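PDB 4A35: mitochondrial enolase superfamily member 1 from Homo sapiens, which catalyses the magnesium-dependent dehydration of L-fuconate to 2-keto-3-deoxy-L-fuconate, a step in the breakdown of L-fucose. Local coordinates for residues F92-T97 against T116-L120; G106-G110 against C308-V312. Residue numbers count along the deposited sequence, not the author numbering.

Contact 1. Residues F92-T97 against T116-L120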
# COMPACT_ATOMS: atom_id res chain seq x y z
N PHE A 92 6.81 20.22 -1.93
CA PHE A 92 6.44 19.55 -3.20
C PHE A 92 6.17 18.04 -2.97
O PHE A 92 5.17 17.48 -3.47
CB PHE A 92 7.54 19.75 -4.24
CG PHE A 92 7.21 19.16 -5.59
CD1 PHE A 92 6.20 19.72 -6.38
CD2 PHE A 92 7.87 18.03 -6.05
CE1 PHE A 92 5.93 19.21 -7.64
CE2 PHE A 92 7.58 17.51 -7.32
CZ PHE A 92 6.60 18.10 -8.10
N TYR A 93 7.05 17.41 -2.15
CA TYR A 93 6.88 16.02 -1.75
C TYR A 93 5.50 15.81 -1.08
O TYR A 93 4.74 14.91 -1.46
CB TYR A 93 8.02 15.61 -0.78
CG TYR A 93 7.97 14.14 -0.45
CD1 TYR A 93 7.19 13.67 0.62
CD2 TYR A 93 8.63 13.20 -1.25
CE1 TYR A 93 7.13 12.31 0.92
CE2 TYR A 93 8.53 11.84 -1.00
CZ TYR A 93 7.77 11.39 0.08
OH TYR A 93 7.67 10.04 0.31
N ARG A 94 5.13 16.70 -0.12
CA ARG A 94 3.84 16.63 0.57
C ARG A 94 2.65 16.80 -0.43
O ARG A 94 1.63 16.15 -0.28
CB ARG A 94 3.77 17.68 1.70
CG ARG A 94 2.48 17.69 2.52
CD ARG A 94 2.32 16.47 3.42
NE ARG A 94 3.35 16.41 4.46
CZ ARG A 94 3.29 17.09 5.60
NH1 ARG A 94 2.24 17.86 5.86
NH2 ARG A 94 4.26 17.00 6.49
N GLN A 95 2.79 17.67 -1.44
CA GLN A 95 1.68 17.86 -2.38
C GLN A 95 1.45 16.60 -3.25
O GLN A 95 0.28 16.19 -3.44
CB GLN A 95 1.88 19.10 -3.26
CG GLN A 95 0.72 19.34 -4.21
CD GLN A 95 -0.68 19.52 -3.61
OE1 GLN A 95 -1.42 18.53 -3.24
NE2 GLN A 95 -1.17 20.76 -3.76
N LEU A 96 2.54 15.93 -3.68
CA LEU A 96 2.42 14.69 -4.45
C LEU A 96 1.87 13.52 -3.61
O LEU A 96 1.09 12.72 -4.14
CB LEU A 96 3.77 14.24 -5.03
CG LEU A 96 4.38 15.11 -6.15
CD1 LEU A 96 5.52 14.36 -6.82
CD2 LEU A 96 3.35 15.49 -7.20
N THR A 97 2.37 13.38 -2.36
CA THR A 97 2.08 12.19 -1.51
C THR A 97 0.86 12.38 -0.57
O THR A 97 0.39 11.38 -0.00
CB THR A 97 3.34 11.84 -0.67
OG1 THR A 97 3.63 12.96 0.15
CG2 THR A 97 4.54 11.40 -1.50
N THR A 116 4.57 8.43 -7.96
CA THR A 116 5.24 9.55 -7.29
C THR A 116 6.78 9.41 -7.41
O THR A 116 7.49 10.41 -7.74
CB THR A 116 4.83 9.62 -5.79
OG1 THR A 116 3.42 9.86 -5.68
CG2 THR A 116 5.61 10.70 -5.03
N ALA A 117 7.30 8.17 -7.22
CA ALA A 117 8.76 7.94 -7.30
C ALA A 117 9.26 8.23 -8.73
O ALA A 117 10.29 8.90 -8.88
CB ALA A 117 9.13 6.49 -6.90
N ALA A 118 8.48 7.88 -9.75
CA ALA A 118 8.86 8.10 -11.16
C ALA A 118 8.95 9.61 -11.48
O ALA A 118 9.93 10.05 -12.09
CB ALA A 118 7.87 7.41 -12.10
N VAL A 119 7.97 10.39 -11.00
CA VAL A 119 7.92 11.86 -11.21
C VAL A 119 9.09 12.50 -10.45
O VAL A 119 9.85 13.31 -11.04
CB VAL A 119 6.54 12.42 -10.78
CG1 VAL A 119 6.56 13.95 -10.70
CG2 VAL A 119 5.43 11.94 -11.74
N LEU A 120 9.20 12.18 -9.14
CA LEU A 120 10.30 12.76 -8.32
C LEU A 120 11.70 12.37 -8.87
O LEU A 120 12.61 13.23 -8.86
CB LEU A 120 10.13 12.31 -6.86
CG LEU A 120 9.04 13.04 -6.05
CD1 LEU A 120 8.86 12.42 -4.64
CD2 LEU A 120 9.37 14.53 -5.89
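Thr-116 meets helix 89-97 close to its C-terminal end. Its CA is 6.5 Å from CA of Leu-96, and its methyl CG2 lies 4.0 Å from CB of Leu-96 and 3.8 Å from CG2 of Thr-97. The hydroxyls of both threonines turn to their own helices: OG1 of Thr-116 is bonded to the carbonyl O of Val-112, and OG1 of Thr-97 donates to O of Tyr-93 at 2.8 Å, so that methyl faces methyl. One turn later, Val-119 points toward the partner helix and sets CG1 4.0 Å from CD1 of Leu-96. This is packing of two sequence-adjacent helices in the N-terminal capping domain of the enolase superfamily, in which helices follow a three-stranded antiparallel sheet. The segment axes approach to 10.9 Å at 148°, roughly antiparallel, and bury 286 Å² of mostly apolar surface. Leu-73 of helix 63-73 touches both Leu-96 and Thr-116, and Val-70 touches Val-119. Leu-120 starts sideways, but its end reaches in among three side chains: CG is 3.8 Å from CD1 of Leu-96, CD2 lies 3.8 Å from CE2 at the ring edge of Phe-92, and CD1 comes within 3.5 Å of CD2 of Tyr-93, whose OH is hydrogen-bonded to Glu-108.

Contact 2. Residues G106-G110 against C308-V312; sequences GPEKG and CHNRV
The N-terminal capping domain meets the C-terminal barrel domain of an enolase-superfamily fold: loop 106-110, before helix 110-131, faces the loop that follows barrel strand 301-304 and leads into helix 311-319. The backbones run in opposed directions, with CA–CA distances of 6.4 Å for Glu-108–Asn-310 and 5.2 Å for Lys-109–His-309. A cis peptide precedes Pro-107. Glu-108 takes left-handed helical angles (50/48), and its O accepts from ND2 of Asn-310 at 3.0 Å. Asn-310 (chi1 p) is the N-cap: its OD1 accepts from Val-312 N at 2.9 Å. The Glu-108 side chain (chi1 m, chi2 t) forms a buried salt bridge, OE1 to NH1 of Arg-311 (chi1-3 p, t, t) at 2.9 Å; OE2 bonds weakly to that NH1 at 3.2 Å and is hydrogen-bonded to Tyr-93 OH. A water joins OE1 of Glu-108 (3.2 Å) to NH2 of Arg-311 (2.9 Å). Lys-109 has an extended backbone (-162/159) and a side chain folded p, t, p, t; its NZ is salt-bridged to Asp-283 of the second subunit, so the domain junction also lies at the dimer interface. Lys-109 CD covers one face of the His-309 ring (chi1 p), and CB sits 3.5 Å from His-309 ND1.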
# COMPACT_ATOMS: atom_id res chain seq x y z
N GLY A 106 -3.75 5.60 -1.91
CA GLY A 106 -2.59 5.03 -1.23
C GLY A 106 -3.06 4.84 0.21
O GLY A 106 -3.89 3.96 0.48
N PRO A 107 -2.69 5.75 1.15
CA PRO A 107 -1.71 6.83 0.97
C PRO A 107 -0.27 6.32 1.05
O PRO A 107 0.07 5.44 1.87
CB PRO A 107 -1.98 7.77 2.18
CG PRO A 107 -2.87 7.03 3.11
CD PRO A 107 -3.17 5.67 2.54
N GLU A 108 0.61 6.90 0.18
CA GLU A 108 2.03 6.58 0.14
C GLU A 108 2.30 5.05 0.09
O GLU A 108 3.14 4.50 0.81
CB GLU A 108 2.79 7.23 1.31
CG GLU A 108 3.00 8.73 1.09
CD GLU A 108 4.15 9.27 1.92
OE1 GLU A 108 4.00 9.32 3.16
OE2 GLU A 108 5.22 9.56 1.35
N LYS A 109 1.57 4.36 -0.82
CA LYS A 109 1.77 2.92 -1.03
C LYS A 109 1.18 2.50 -2.37
O LYS A 109 0.27 3.14 -2.88
CB LYS A 109 1.13 2.09 0.10
CG LYS A 109 -0.41 2.17 0.13
CD LYS A 109 -1.00 1.54 1.43
CE LYS A 109 -0.69 2.34 2.68
NZ LYS A 109 -1.62 1.93 3.76
N GLY A 110 1.65 1.38 -2.89
CA GLY A 110 1.13 0.89 -4.14
C GLY A 110 1.39 1.81 -5.33
O GLY A 110 2.38 2.59 -5.38
N CYS A 308 8.98 -2.76 0.82
CA CYS A 308 8.55 -1.98 1.96
C CYS A 308 8.01 -0.63 1.44
O CYS A 308 8.79 0.11 0.83
CB CYS A 308 9.72 -1.78 2.90
SG CYS A 308 9.30 -0.74 4.27
N HIS A 309 6.73 -0.39 1.54
CA HIS A 309 6.10 0.74 0.84
C HIS A 309 6.44 2.19 1.23
O HIS A 309 6.31 3.08 0.37
CB HIS A 309 4.57 0.53 0.69
CG HIS A 309 3.82 0.40 1.98
ND1 HIS A 309 3.41 1.51 2.68
CD2 HIS A 309 3.45 -0.71 2.66
CE1 HIS A 309 2.77 1.06 3.75
NE2 HIS A 309 2.80 -0.26 3.80
N ASN A 310 6.83 2.47 2.49
CA ASN A 310 7.16 3.86 2.83
C ASN A 310 8.01 3.85 4.09
O ASN A 310 8.29 2.78 4.67
CB ASN A 310 5.90 4.77 2.93
CG ASN A 310 4.92 4.42 4.04
OD1 ASN A 310 5.32 3.89 5.09
ND2 ASN A 310 3.63 4.61 3.77
N ARG A 311 8.40 5.05 4.54
CA ARG A 311 9.31 5.24 5.68
C ARG A 311 8.66 4.81 7.02
O ARG A 311 9.39 4.58 7.98
CB ARG A 311 9.73 6.71 5.76
CG ARG A 311 8.55 7.69 6.01
CD ARG A 311 8.94 9.16 5.86
NE ARG A 311 7.80 10.05 6.14
CZ ARG A 311 6.76 10.23 5.32
NH1 ARG A 311 6.74 9.66 4.12
NH2 ARG A 311 5.73 10.96 5.71
N VAL A 312 7.30 4.77 7.09
CA VAL A 312 6.60 4.38 8.35
C VAL A 312 6.86 2.91 8.62
O VAL A 312 7.06 2.52 9.76
CB VAL A 312 5.09 4.77 8.35
CG1 VAL A 312 4.36 4.42 9.68
CG2 VAL A 312 4.94 6.27 8.08
O HOH W 1 3.04 11.73 4.95

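From the N terminus, the chain forms the capping-domain sheet and helix 63-73, then enters helix 89-97. Contact 1 closes a short loop, bringing helix 110-131 back against 92-97 with 18 residues between the segments. Contact 2 starts within that loop, at 106-110, but finds its partner at 308-312, with 197 residues between the segments, so the two contacts cross along the chain. Contact 1 is internal to the capping domain, whereas contact 2 ties that domain to the barrel. Their centres are 12 Å apart and they meet where Tyr-93 OH lies 2.7 Å from Glu-108 OE2; Thr-97 CG2 packs 3.5 Å from the same oxygen.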